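Local coordinates for uncharacterized protein (Bacteroides eggerthii, PDB 4FTD) that is of unknown function but, as a six-bladed beta-propeller joined to an immunoglobulin-like domain, may take part in carbohydrate metabolism, at residues A[264-269]-A[296-301]; A[271-276]-A[323-328]; A[302-305]-A[310-313]. One frame throughout, in Å; residues are numbered along the deposited sequence.

Contact 1 (A[264-269]-A[296-301]); sequences GDNAAT and ATMVTN
At this junction between neighbouring propeller blades, the type I beta turn Asp-265 to Ala-268 sets Asn-266 and Ala-268 against Met-298 and Thr-297 in the loop that leads into strand 300-304. Asn-266 and Met-298, a selenomethionine, run side by side and point the same way, with ND2 of Asn-266 3.8 Å from SE of Met-298. Asn-266 starts with CG anti to its N (chi1 -179°), and Met-298 with CG between N and carbonyl carbon (chi1 61°); bent at the last torsion, the selenomethionine's end runs on past the turn. The amide's polar partner is elsewhere, since ND2 is hydrogen-bonded to Asp-247. Two residues on, at the last position of the turn, CB of Ala-268 comes to 3.6 Å from N of Thr-297, and CB of Ala-296 lies 4.5 Å from CB of Ala-268, a loose apolar contact.

A water links the two backbones. It donates to O of Asp-265 at 2.6 Å and to O of Thr-297 at 2.9 Å, so two carbonyls that could not pair directly are joined. O of Asp-265 also accepts the bond from N of Ala-268 that closes the turn. The Asp-265 carboxylate holds the far end of the loop: OD1 receives N of Thr-269 at 2.7 Å on its syn lone pair and also N of Glu-270, and OD2 takes OG1 of Thr-269. In the other segment Thr-297 makes an ST turn, its OG1 accepting from N of Val-299 at 3.1 Å. Asn-248 adds a second bridge, bonding to N of Gly-264 and O of Met-298. Two tight turns joined by a water and an asparagine thus connect successive blades of the six-bladed beta-propeller.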
ATOM      1  N   GLY A 264     -12.822  -5.153  18.631  1.00 34.62           N
ATOM      2  CA  GLY A 264     -13.896  -4.205  19.044  1.00 35.84           C
ATOM      3  C   GLY A 264     -15.220  -4.906  19.299  1.00 36.20           C
ATOM      4  O   GLY A 264     -15.580  -5.807  18.569  1.00 40.19           O
ATOM      5  N   ASP A 265     -15.971  -4.478  20.296  1.00 38.34           N
ATOM      6  CA  ASP A 265     -17.277  -5.093  20.556  1.00 37.91           C
ATOM      7  C   ASP A 265     -18.258  -4.650  19.473  1.00 40.49           C
ATOM      8  O   ASP A 265     -18.049  -3.610  18.797  1.00 42.52           O
ATOM      9  CB  ASP A 265     -17.804  -4.891  21.988  1.00 43.05           C
ATOM     10  CG  ASP A 265     -18.221  -3.470  22.323  1.00 50.16           C
ATOM     11  OD1 ASP A 265     -17.642  -2.527  21.793  1.00 51.82           O
ATOM     12  OD2 ASP A 265     -19.101  -3.286  23.202  1.00 54.14           O
ATOM     13  N   ASN A 266     -19.322  -5.441  19.315  1.00 38.69           N
ATOM     14  CA  ASN A 266     -20.307  -5.172  18.285  1.00 42.08           C
ATOM     15  C   ASN A 266     -20.941  -3.784  18.503  1.00 42.02           C
ATOM     16  O   ASN A 266     -21.103  -3.040  17.539  1.00 43.83           O
ATOM     17  CB  ASN A 266     -21.368  -6.257  18.246  1.00 41.61           C
ATOM     18  CG  ASN A 266     -22.381  -6.003  17.166  1.00 45.01           C
ATOM     19  OD1 ASN A 266     -23.370  -5.348  17.396  1.00 42.75           O
ATOM     20  ND2 ASN A 266     -22.117  -6.493  15.985  1.00 40.40           N
ATOM     21  N   ALA A 267     -21.197  -3.424  19.757  1.00 42.91           N
ATOM     22  CA  ALA A 267     -21.835  -2.128  20.097  1.00 47.87           C
ATOM     23  C   ALA A 267     -20.875  -0.927  19.963  1.00 46.35           C
ATOM     24  O   ALA A 267     -21.281   0.198  20.109  1.00 47.78           O
ATOM     25  CB  ALA A 267     -22.484  -2.196  21.497  1.00 40.80           C
ATOM     26  N   ALA A 268     -19.592  -1.172  19.725  1.00 42.70           N
ATOM     27  CA  ALA A 268     -18.566  -0.113  19.585  1.00 46.34           C
ATOM     28  C   ALA A 268     -18.431   0.710  20.880  1.00 47.51           C
ATOM     29  O   ALA A 268     -18.374   1.943  20.848  1.00 55.56           O
ATOM     30  CB  ALA A 268     -18.863   0.792  18.373  1.00 46.66           C
ATOM     31  N   THR A 269     -18.445   0.025  22.022  1.00 46.31           N
ATOM     32  CA  THR A 269     -18.171   0.661  23.322  1.00 48.99           C
ATOM     33  C   THR A 269     -16.699   0.510  23.699  1.00 47.56           C
ATOM     34  O   THR A 269     -16.176   1.312  24.462  1.00 51.46           O
ATOM     35  CB  THR A 269     -19.018   0.109  24.479  1.00 51.18           C
ATOM     36  OG1 THR A 269     -18.701  -1.272  24.669  1.00 50.66           O
ATOM     37  CG2 THR A 269     -20.548   0.310  24.225  1.00 46.95           C
ATOM     38  N   ALA A 296     -17.292   4.333  15.590  1.00 43.33           N
ATOM     39  CA  ALA A 296     -16.377   3.315  15.054  1.00 44.06           C
ATOM     40  C   ALA A 296     -17.174   2.214  14.371  1.00 43.03           C
ATOM     41  O   ALA A 296     -16.743   1.692  13.347  1.00 40.86           O
ATOM     42  CB  ALA A 296     -15.508   2.700  16.153  1.00 41.11           C
ATOM     43  N   THR A 297     -18.316   1.871  14.969  1.00 43.72           N
ATOM     44  CA  THR A 297     -19.166   0.734  14.577  1.00 44.76           C
ATOM     45  C   THR A 297     -18.443  -0.604  14.769  1.00 44.61           C
ATOM     46  O   THR A 297     -17.311  -0.693  15.284  1.00 43.54           O
ATOM     47  CB  THR A 297     -19.733   0.835  13.117  1.00 45.84           C
ATOM     48  OG1 THR A 297     -18.704   0.452  12.182  1.00 49.16           O
ATOM     49  CG2 THR A 297     -20.265   2.255  12.794  1.00 42.94           C
HETATM   50  N   MSE A 298     -19.106  -1.674  14.349  1.00 40.29           N
HETATM   51  CA  MSE A 298     -18.482  -2.996  14.330  1.00 38.15           C
HETATM   52  C   MSE A 298     -17.392  -3.174  13.264  1.00 39.88           C
HETATM   53  O   MSE A 298     -16.640  -4.161  13.358  1.00 40.31           O
HETATM   54  CB  MSE A 298     -19.536  -4.051  14.095  1.00 40.12           C
HETATM   55  CG  MSE A 298     -20.257  -3.873  12.736  1.00 53.10           C
HETATM   56 SE   MSE A 298     -21.335  -5.409  12.400  0.75 82.39          SE
HETATM   57  CE  MSE A 298     -19.992  -6.646  11.852  1.00 68.21           C
ATOM     58  N   VAL A 299     -17.360  -2.287  12.245  1.00 39.88           N
ATOM     59  CA  VAL A 299     -16.350  -2.277  11.166  1.00 42.88           C
ATOM     60  C   VAL A 299     -15.329  -1.204  11.491  1.00 41.76           C
ATOM     61  O   VAL A 299     -15.490  -0.034  11.166  1.00 41.55           O
ATOM     62  CB  VAL A 299     -16.959  -2.087   9.761  1.00 42.31           C
ATOM     63  CG1 VAL A 299     -15.892  -2.329   8.653  1.00 39.06           C
ATOM     64  CG2 VAL A 299     -18.166  -3.023   9.604  1.00 41.16           C
ATOM     65  N   THR A 300     -14.264  -1.631  12.168  1.00 40.65           N
ATOM     66  CA  THR A 300     -13.234  -0.726  12.716  1.00 42.44           C
ATOM     67  C   THR A 300     -11.953  -1.540  12.920  1.00 43.12           C
ATOM     68  O   THR A 300     -12.010  -2.778  13.070  1.00 38.28           O
ATOM     69  CB  THR A 300     -13.698  -0.103  14.053  1.00 45.53           C
ATOM     70  OG1 THR A 300     -12.747   0.850  14.537  1.00 41.74           O
ATOM     71  CG2 THR A 300     -13.974  -1.198  15.102  1.00 34.43           C
ATOM     72  N   ASN A 301     -10.812  -0.853  12.900  1.00 39.00           N
ATOM     73  CA  ASN A 301      -9.528  -1.483  13.010  1.00 37.67           C
ATOM     74  C   ASN A 301      -8.537  -0.559  13.635  1.00 40.71           C
ATOM     75  O   ASN A 301      -8.649   0.637  13.499  1.00 41.05           O
ATOM     76  CB  ASN A 301      -8.967  -1.844  11.629  1.00 39.30           C
ATOM     77  CG  ASN A 301      -9.751  -2.932  10.887  1.00 44.94           C
ATOM     78  OD1 ASN A 301     -10.504  -2.614   9.995  1.00 43.39           O
ATOM     79  ND2 ASN A 301      -9.560  -4.211  11.250  1.00 35.64           N
TER
HETATM   80  O   HOH W   1     -16.216  -2.410  17.322  1.00 37.47           O

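Contact 2 (A[271-276]-A[323-328]); sequences FLKVPI and VDESLG
Lys-273 and Glu-325 carry the polar half of this contact between strand 270-277 of one blade and the turn after strand 318-323 of the next. Their side chains cross at about a right angle, and NZ of Lys-273 meets the same residue twice: a salt bridge to OE2 of Glu-325 at 3.0 Å, and a hydrogen bond to the backbone O of Glu-325 at 3.1 Å. That second bond arrives well above the carbonyl plane, 53° out of it. A bend at chi3 (79°) in an otherwise extended lysine swings the ammonium between the two acceptors. Phe-260 adds a cation-pi contact, so the ammonium of this buried lysine has a carboxylate, a carbonyl and a ring as partners, which probably favours its charged form.

Within the turn, OD1 of Asp-324 takes two backbone donors from opposite faces of its carboxylate: N of Ser-326 at 2.9 Å, which makes an Asx turn, and N of Gly-328 at 2.8 Å. OD2 of Asp-324 forms a salt bridge with Lys-330. N of Leu-327 returns to O of Asp-324 at 3.0 Å, closing a type I turn, and N of Asp-324 donates to O of Gly-328, also at 3.0 Å, to close the hairpin. The apolar half lies beside it, where CD2 of Leu-327 approaches CD1 of Phe-271 obliquely at 3.5 Å. An Asx-stabilised hairpin turn here packs on the neighbouring blade of the beta-propeller.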
ATOM      1  N   PHE A 271     -12.626  -1.782  22.876  1.00 38.74           N
ATOM      2  CA  PHE A 271     -11.769  -2.794  22.299  1.00 34.29           C
ATOM      3  C   PHE A 271     -11.184  -3.615  23.431  1.00 40.96           C
ATOM      4  O   PHE A 271     -10.836  -3.083  24.464  1.00 47.33           O
ATOM      5  CB  PHE A 271     -10.593  -2.165  21.564  1.00 39.12           C
ATOM      6  CG  PHE A 271     -10.922  -1.624  20.214  1.00 42.88           C
ATOM      7  CD1 PHE A 271     -11.235  -0.301  20.049  1.00 42.13           C
ATOM      8  CD2 PHE A 271     -10.896  -2.439  19.107  1.00 46.91           C
ATOM      9  CE1 PHE A 271     -11.532   0.199  18.812  1.00 39.08           C
ATOM     10  CE2 PHE A 271     -11.190  -1.945  17.866  1.00 43.83           C
ATOM     11  CZ  PHE A 271     -11.505  -0.621  17.714  1.00 41.95           C
ATOM     12  N   LEU A 272     -11.072  -4.912  23.215  1.00 39.06           N
ATOM     13  CA  LEU A 272     -10.236  -5.805  24.013  1.00 46.59           C
ATOM     14  C   LEU A 272      -8.882  -5.772  23.332  1.00 43.26           C
ATOM     15  O   LEU A 272      -8.792  -6.042  22.160  1.00 41.83           O
ATOM     16  CB  LEU A 272     -10.766  -7.244  23.999  1.00 43.02           C
ATOM     17  CG  LEU A 272     -12.174  -7.388  24.609  1.00 47.89           C
ATOM     18  CD1 LEU A 272     -12.576  -8.864  24.669  1.00 40.06           C
ATOM     19  CD2 LEU A 272     -12.292  -6.714  25.989  1.00 42.77           C
ATOM     20  N   LYS A 273      -7.854  -5.350  24.058  1.00 42.14           N
ATOM     21  CA  LYS A 273      -6.456  -5.392  23.609  1.00 45.29           C
ATOM     22  C   LYS A 273      -5.827  -6.667  24.200  1.00 47.24           C
ATOM     23  O   LYS A 273      -5.539  -6.728  25.380  1.00 43.47           O
ATOM     24  CB  LYS A 273      -5.678  -4.148  24.080  1.00 53.72           C
ATOM     25  CG  LYS A 273      -4.235  -4.182  23.622  1.00 57.55           C
ATOM     26  CD  LYS A 273      -3.502  -2.867  23.767  1.00 49.10           C
ATOM     27  CE  LYS A 273      -3.047  -2.633  25.192  1.00 60.56           C
ATOM     28  NZ  LYS A 273      -1.846  -1.774  25.179  1.00 73.24           N
ATOM     29  N   VAL A 274      -5.587  -7.656  23.365  1.00 42.01           N
ATOM     30  CA  VAL A 274      -5.134  -9.002  23.798  1.00 45.22           C
ATOM     31  C   VAL A 274      -3.639  -9.174  23.506  1.00 47.60           C
ATOM     32  O   VAL A 274      -3.254  -9.199  22.358  1.00 41.54           O
ATOM     33  CB  VAL A 274      -5.939 -10.069  23.079  1.00 39.62           C
ATOM     34  CG1 VAL A 274      -5.512 -11.480  23.513  1.00 41.81           C
ATOM     35  CG2 VAL A 274      -7.437  -9.876  23.361  1.00 40.27           C
ATOM     36  N   PRO A 275      -2.784  -9.251  24.545  1.00 42.60           N
ATOM     37  CA  PRO A 275      -1.347  -9.374  24.223  1.00 47.33           C
ATOM     38  C   PRO A 275      -0.951 -10.774  23.781  1.00 46.35           C
ATOM     39  O   PRO A 275      -1.506 -11.755  24.271  1.00 47.39           O
ATOM     40  CB  PRO A 275      -0.633  -9.048  25.549  1.00 46.37           C
ATOM     41  CG  PRO A 275      -1.701  -8.465  26.428  1.00 50.67           C
ATOM     42  CD  PRO A 275      -2.998  -9.107  25.992  1.00 45.95           C
ATOM     43  N   ILE A 276       0.014 -10.832  22.868  1.00 44.57           N
ATOM     44  CA  ILE A 276       0.531 -12.085  22.346  1.00 45.67           C
ATOM     45  C   ILE A 276       2.054 -11.965  22.317  1.00 51.47           C
ATOM     46  O   ILE A 276       2.575 -10.908  22.010  1.00 48.17           O
ATOM     47  CB  ILE A 276      -0.116 -12.453  20.976  1.00 52.11           C
ATOM     48  CG1 ILE A 276       0.369 -13.827  20.497  1.00 59.70           C
ATOM     49  CG2 ILE A 276       0.219 -11.463  19.917  1.00 47.99           C
ATOM     50  CD1 ILE A 276      -0.591 -14.526  19.549  1.00 56.82           C
ATOM     51  N   VAL A 323      -3.276   7.200  17.264  1.00 55.10           N
ATOM     52  CA  VAL A 323      -3.527   6.956  18.692  1.00 51.34           C
ATOM     53  C   VAL A 323      -2.353   6.248  19.372  1.00 53.32           C
ATOM     54  O   VAL A 323      -1.528   5.657  18.708  1.00 53.49           O
ATOM     55  CB  VAL A 323      -4.810   6.101  18.877  1.00 48.74           C
ATOM     56  CG1 VAL A 323      -6.016   6.791  18.226  1.00 44.24           C
ATOM     57  CG2 VAL A 323      -4.621   4.720  18.275  1.00 41.10           C
ATOM     58  N   ASP A 324      -2.273   6.328  20.699  1.00 56.11           N
ATOM     59  CA  ASP A 324      -1.265   5.568  21.466  1.00 55.94           C
ATOM     60  C   ASP A 324      -1.750   4.135  21.671  1.00 59.57           C
ATOM     61  O   ASP A 324      -2.833   3.779  21.191  1.00 55.62           O
ATOM     62  CB  ASP A 324      -0.911   6.295  22.802  1.00 63.24           C
ATOM     63  CG  ASP A 324      -2.097   6.433  23.748  1.00 66.67           C
ATOM     64  OD1 ASP A 324      -3.000   5.544  23.760  1.00 63.16           O
ATOM     65  OD2 ASP A 324      -2.116   7.439  24.490  1.00 75.64           O
ATOM     66  N   GLU A 325      -0.991   3.283  22.367  1.00 64.40           N
ATOM     67  CA  GLU A 325      -1.422   1.866  22.501  1.00 65.50           C
ATOM     68  C   GLU A 325      -2.642   1.642  23.439  1.00 59.95           C
ATOM     69  O   GLU A 325      -3.128   0.531  23.551  1.00 59.17           O
ATOM     70  CB  GLU A 325      -0.265   0.906  22.814  1.00 75.60           C
ATOM     71  CG  GLU A 325       0.268   0.884  24.247  1.00 88.51           C
ATOM     72  CD  GLU A 325       1.112  -0.359  24.518  1.00 90.20           C
ATOM     73  OE1 GLU A 325       1.873  -0.773  23.631  1.00 99.21           O
ATOM     74  OE2 GLU A 325       1.017  -0.934  25.616  1.00 95.13           O
ATOM     75  N   SER A 326      -3.122   2.707  24.086  1.00 59.30           N
ATOM     76  CA  SER A 326      -4.365   2.693  24.881  1.00 57.09           C
ATOM     77  C   SER A 326      -5.517   3.352  24.158  1.00 54.82           C
ATOM     78  O   SER A 326      -6.545   3.645  24.766  1.00 57.87           O
ATOM     79  CB  SER A 326      -4.126   3.445  26.207  1.00 60.38           C
ATOM     80  OG  SER A 326      -3.206   2.692  26.950  1.00 71.15           O
ATOM     81  N   LEU A 327      -5.333   3.602  22.861  1.00 52.25           N
ATOM     82  CA  LEU A 327      -6.302   4.273  22.020  1.00 56.48           C
ATOM     83  C   LEU A 327      -6.532   5.748  22.393  1.00 56.78           C
ATOM     84  O   LEU A 327      -7.548   6.328  22.015  1.00 57.50           O
ATOM     85  CB  LEU A 327      -7.626   3.492  22.012  1.00 53.77           C
ATOM     86  CG  LEU A 327      -8.097   3.101  20.624  1.00 62.11           C
ATOM     87  CD1 LEU A 327      -7.184   1.979  20.138  1.00 55.81           C
ATOM     88  CD2 LEU A 327      -9.548   2.661  20.696  1.00 71.54           C
ATOM     89  N   GLY A 328      -5.597   6.360  23.114  1.00 61.09           N
ATOM     90  CA  GLY A 328      -5.664   7.797  23.384  1.00 56.34           C
ATOM     91  C   GLY A 328      -5.393   8.537  22.078  1.00 60.34           C
ATOM     92  O   GLY A 328      -4.394   8.250  21.416  1.00 60.00           O
TER

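Contact 3 (A[302-305]-A[310-313]); sequences VYRV and QYLW
Tyr-311 and Arg-304 form a non-hydrogen-bonded pair of the antiparallel hairpin of strands 300-304 and 311-315. The arginine, extended from CG to NE, passes obliquely across the ring. Its CG lies over one face, offset toward the rim and 4.2 Å from the centroid, a CH-pi contact, while CB comes to 3.5 Å from CE2 of Tyr-311. With CG of Arg-304 anti to N (chi1 -167°), the chain continues past the phenol, and the guanidinium plane ends 26° from that of the ring. NE of Arg-304 bonds to O of Thr-308 in the hairpin loop, and Phe-262 of the preceding blade meets the Tyr-311 ring edge-to-face.

Further along the same face, Val-302 divides its methyls between two aromatic residues. CG1 rests against CB of Tyr-311 at 3.8 Å, and CG2 leans obliquely on CD1 of Trp-313 at 3.7 Å. NE1 of Trp-313 is hydrogen-bonded to OG1 of Thr-300, which helps fix the indole's rotation. Toward the other face lie Tyr-303 and Leu-312; CG of Leu-312 touches CG2 of Val-305 at 3.8 Å, and helix 381-390 packs on both.

Between the faces, N of Tyr-303 donates to O of Leu-312 at 3.0 Å and N of Leu-312 returns to O of Tyr-303 at 2.8 Å. N of Val-305 donates to O of Gln-310 almost straight (174°). The chemistry implies a hairpin registered by backbone bonds, with aliphatic groups against aromatic rings filling the face toward the preceding blade, while the polar ends of Arg-304 and Trp-313 find their own partners.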
ATOM      1  N   VAL A 302      -7.525  -1.165  14.225  1.00 38.91           N
ATOM      2  CA  VAL A 302      -6.418  -0.520  14.937  1.00 39.98           C
ATOM      3  C   VAL A 302      -5.110  -1.231  14.517  1.00 40.03           C
ATOM      4  O   VAL A 302      -4.878  -2.394  14.896  1.00 39.47           O
ATOM      5  CB  VAL A 302      -6.590  -0.581  16.492  1.00 41.56           C
ATOM      6  CG1 VAL A 302      -5.388   0.077  17.189  1.00 43.02           C
ATOM      7  CG2 VAL A 302      -7.873   0.128  16.974  1.00 38.73           C
ATOM      8  N   TYR A 303      -4.260  -0.547  13.752  1.00 40.78           N
ATOM      9  CA  TYR A 303      -3.024  -1.131  13.228  1.00 40.57           C
ATOM     10  C   TYR A 303      -1.792  -0.282  13.531  1.00 42.26           C
ATOM     11  O   TYR A 303      -1.764   0.952  13.335  1.00 47.93           O
ATOM     12  CB  TYR A 303      -3.102  -1.402  11.701  1.00 41.57           C
ATOM     13  CG  TYR A 303      -3.958  -2.601  11.332  1.00 38.48           C
ATOM     14  CD1 TYR A 303      -3.585  -3.880  11.688  1.00 40.59           C
ATOM     15  CD2 TYR A 303      -5.089  -2.462  10.589  1.00 41.67           C
ATOM     16  CE1 TYR A 303      -4.364  -4.983  11.400  1.00 37.03           C
ATOM     17  CE2 TYR A 303      -5.883  -3.536  10.289  1.00 38.30           C
ATOM     18  CZ  TYR A 303      -5.516  -4.805  10.670  1.00 44.81           C
ATOM     19  OH  TYR A 303      -6.326  -5.856  10.342  1.00 40.71           O
ATOM     20  N   ARG A 304      -0.784  -0.972  14.051  1.00 44.66           N
ATOM     21  CA  ARG A 304       0.499  -0.392  14.441  1.00 45.61           C
ATOM     22  C   ARG A 304       1.213   0.277  13.274  1.00 46.37           C
ATOM     23  O   ARG A 304       1.233  -0.241  12.196  1.00 44.79           O
ATOM     24  CB  ARG A 304       1.397  -1.479  15.026  1.00 51.41           C
ATOM     25  CG  ARG A 304       2.623  -0.969  15.757  1.00 53.67           C
ATOM     26  CD  ARG A 304       3.291  -2.100  16.517  1.00 59.65           C
ATOM     27  NE  ARG A 304       4.533  -1.639  17.115  1.00 80.07           N
ATOM     28  CZ  ARG A 304       5.474  -2.419  17.652  1.00 93.81           C
ATOM     29  NH1 ARG A 304       5.348  -3.746  17.678  1.00 82.34           N
ATOM     30  NH2 ARG A 304       6.572  -1.860  18.163  1.00 92.89           N
ATOM     31  N   VAL A 305       1.752   1.455  13.517  1.00 47.97           N
ATOM     32  CA  VAL A 305       2.560   2.175  12.536  1.00 49.11           C
ATOM     33  C   VAL A 305       3.989   1.664  12.647  1.00 54.09           C
ATOM     34  O   VAL A 305       4.652   1.923  13.638  1.00 53.44           O
ATOM     35  CB  VAL A 305       2.521   3.676  12.824  1.00 52.39           C
ATOM     36  CG1 VAL A 305       3.478   4.448  11.909  1.00 52.65           C
ATOM     37  CG2 VAL A 305       1.096   4.143  12.644  1.00 46.66           C
ATOM     38  N   GLN A 310       2.926   3.764  18.247  1.00 56.57           N
ATOM     39  CA  GLN A 310       1.667   4.389  17.814  1.00 55.43           C
ATOM     40  C   GLN A 310       0.932   3.556  16.778  1.00 51.21           C
ATOM     41  O   GLN A 310       1.511   2.708  16.104  1.00 51.24           O
ATOM     42  CB  GLN A 310       1.924   5.748  17.232  1.00 54.25           C
ATOM     43  CG  GLN A 310       2.578   6.712  18.199  1.00 58.26           C
ATOM     44  CD  GLN A 310       2.821   8.053  17.551  1.00 62.13           C
ATOM     45  OE1 GLN A 310       3.308   8.114  16.406  1.00 61.42           O
ATOM     46  NE2 GLN A 310       2.478   9.138  18.258  1.00 60.79           N
ATOM     47  N   TYR A 311      -0.371   3.801  16.685  1.00 50.29           N
ATOM     48  CA  TYR A 311      -1.300   3.001  15.869  1.00 45.03           C
ATOM     49  C   TYR A 311      -2.239   3.921  15.121  1.00 41.71           C
ATOM     50  O   TYR A 311      -2.408   5.092  15.510  1.00 49.86           O
ATOM     51  CB  TYR A 311      -2.156   2.080  16.770  1.00 43.74           C
ATOM     52  CG  TYR A 311      -1.345   1.073  17.561  1.00 46.47           C
ATOM     53  CD1 TYR A 311      -0.530   1.470  18.643  1.00 51.72           C
ATOM     54  CD2 TYR A 311      -1.364  -0.279  17.221  1.00 50.53           C
ATOM     55  CE1 TYR A 311       0.241   0.544  19.330  1.00 57.71           C
ATOM     56  CE2 TYR A 311      -0.610  -1.206  17.920  1.00 54.27           C
ATOM     57  CZ  TYR A 311       0.190  -0.791  18.970  1.00 58.71           C
ATOM     58  OH  TYR A 311       0.957  -1.722  19.623  1.00 56.52           O
ATOM     59  N   LEU A 312      -2.863   3.390  14.068  1.00 49.50           N
ATOM     60  CA  LEU A 312      -3.877   4.125  13.345  1.00 43.73           C
ATOM     61  C   LEU A 312      -5.193   3.409  13.621  1.00 45.06           C
ATOM     62  O   LEU A 312      -5.296   2.214  13.493  1.00 43.57           O
ATOM     63  CB  LEU A 312      -3.580   4.214  11.862  1.00 45.03           C
ATOM     64  CG  LEU A 312      -2.378   5.005  11.377  1.00 49.20           C
ATOM     65  CD1 LEU A 312      -2.416   4.968   9.852  1.00 44.39           C
ATOM     66  CD2 LEU A 312      -2.424   6.445  11.907  1.00 46.66           C
ATOM     67  N   TRP A 313      -6.187   4.168  14.058  1.00 45.48           N
ATOM     68  CA  TRP A 313      -7.519   3.669  14.297  1.00 44.53           C
ATOM     69  C   TRP A 313      -8.461   4.333  13.313  1.00 45.23           C
ATOM     70  O   TRP A 313      -8.394   5.535  13.105  1.00 42.00           O
ATOM     71  CB  TRP A 313      -7.936   4.041  15.712  1.00 45.42           C
ATOM     72  CG  TRP A 313      -9.359   3.762  16.101  1.00 44.36           C
ATOM     73  CD1 TRP A 313     -10.143   2.711  15.694  1.00 43.23           C
ATOM     74  CD2 TRP A 313     -10.137   4.485  17.048  1.00 46.88           C
ATOM     75  NE1 TRP A 313     -11.364   2.762  16.290  1.00 44.98           N
ATOM     76  CE2 TRP A 313     -11.386   3.823  17.154  1.00 42.64           C
ATOM     77  CE3 TRP A 313      -9.913   5.638  17.813  1.00 49.08           C
ATOM     78  CZ2 TRP A 313     -12.410   4.276  17.977  1.00 46.33           C
ATOM     79  CZ3 TRP A 313     -10.942   6.097  18.654  1.00 52.71           C
ATOM     80  CH2 TRP A 313     -12.173   5.411  18.730  1.00 54.41           C
TER

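In the fold
Contacts 1 and 2 cross the seam between two blades, one running from strand 250-253 to strand 281-291 and the next from strand 300-304 to strand 329-332; contact 3, inside the second blade, supplies one wall of it. Centres of contacts 2 and 3 are about 9 Å apart, and contact 1 lies about 14 Å from contact 2 and 15 Å from contact 3. CE1 of Phe-271 in contact 2 is 3.6 Å from NE1 of Trp-313 in contact 3, and its CZ packs on CG2 of Thr-300 in contact 1, also at 3.6 Å. CB of Glu-325 lies 3.5 Å from CE1 of Tyr-311. The seam is plain blade-to-blade packing, with no known site beside it.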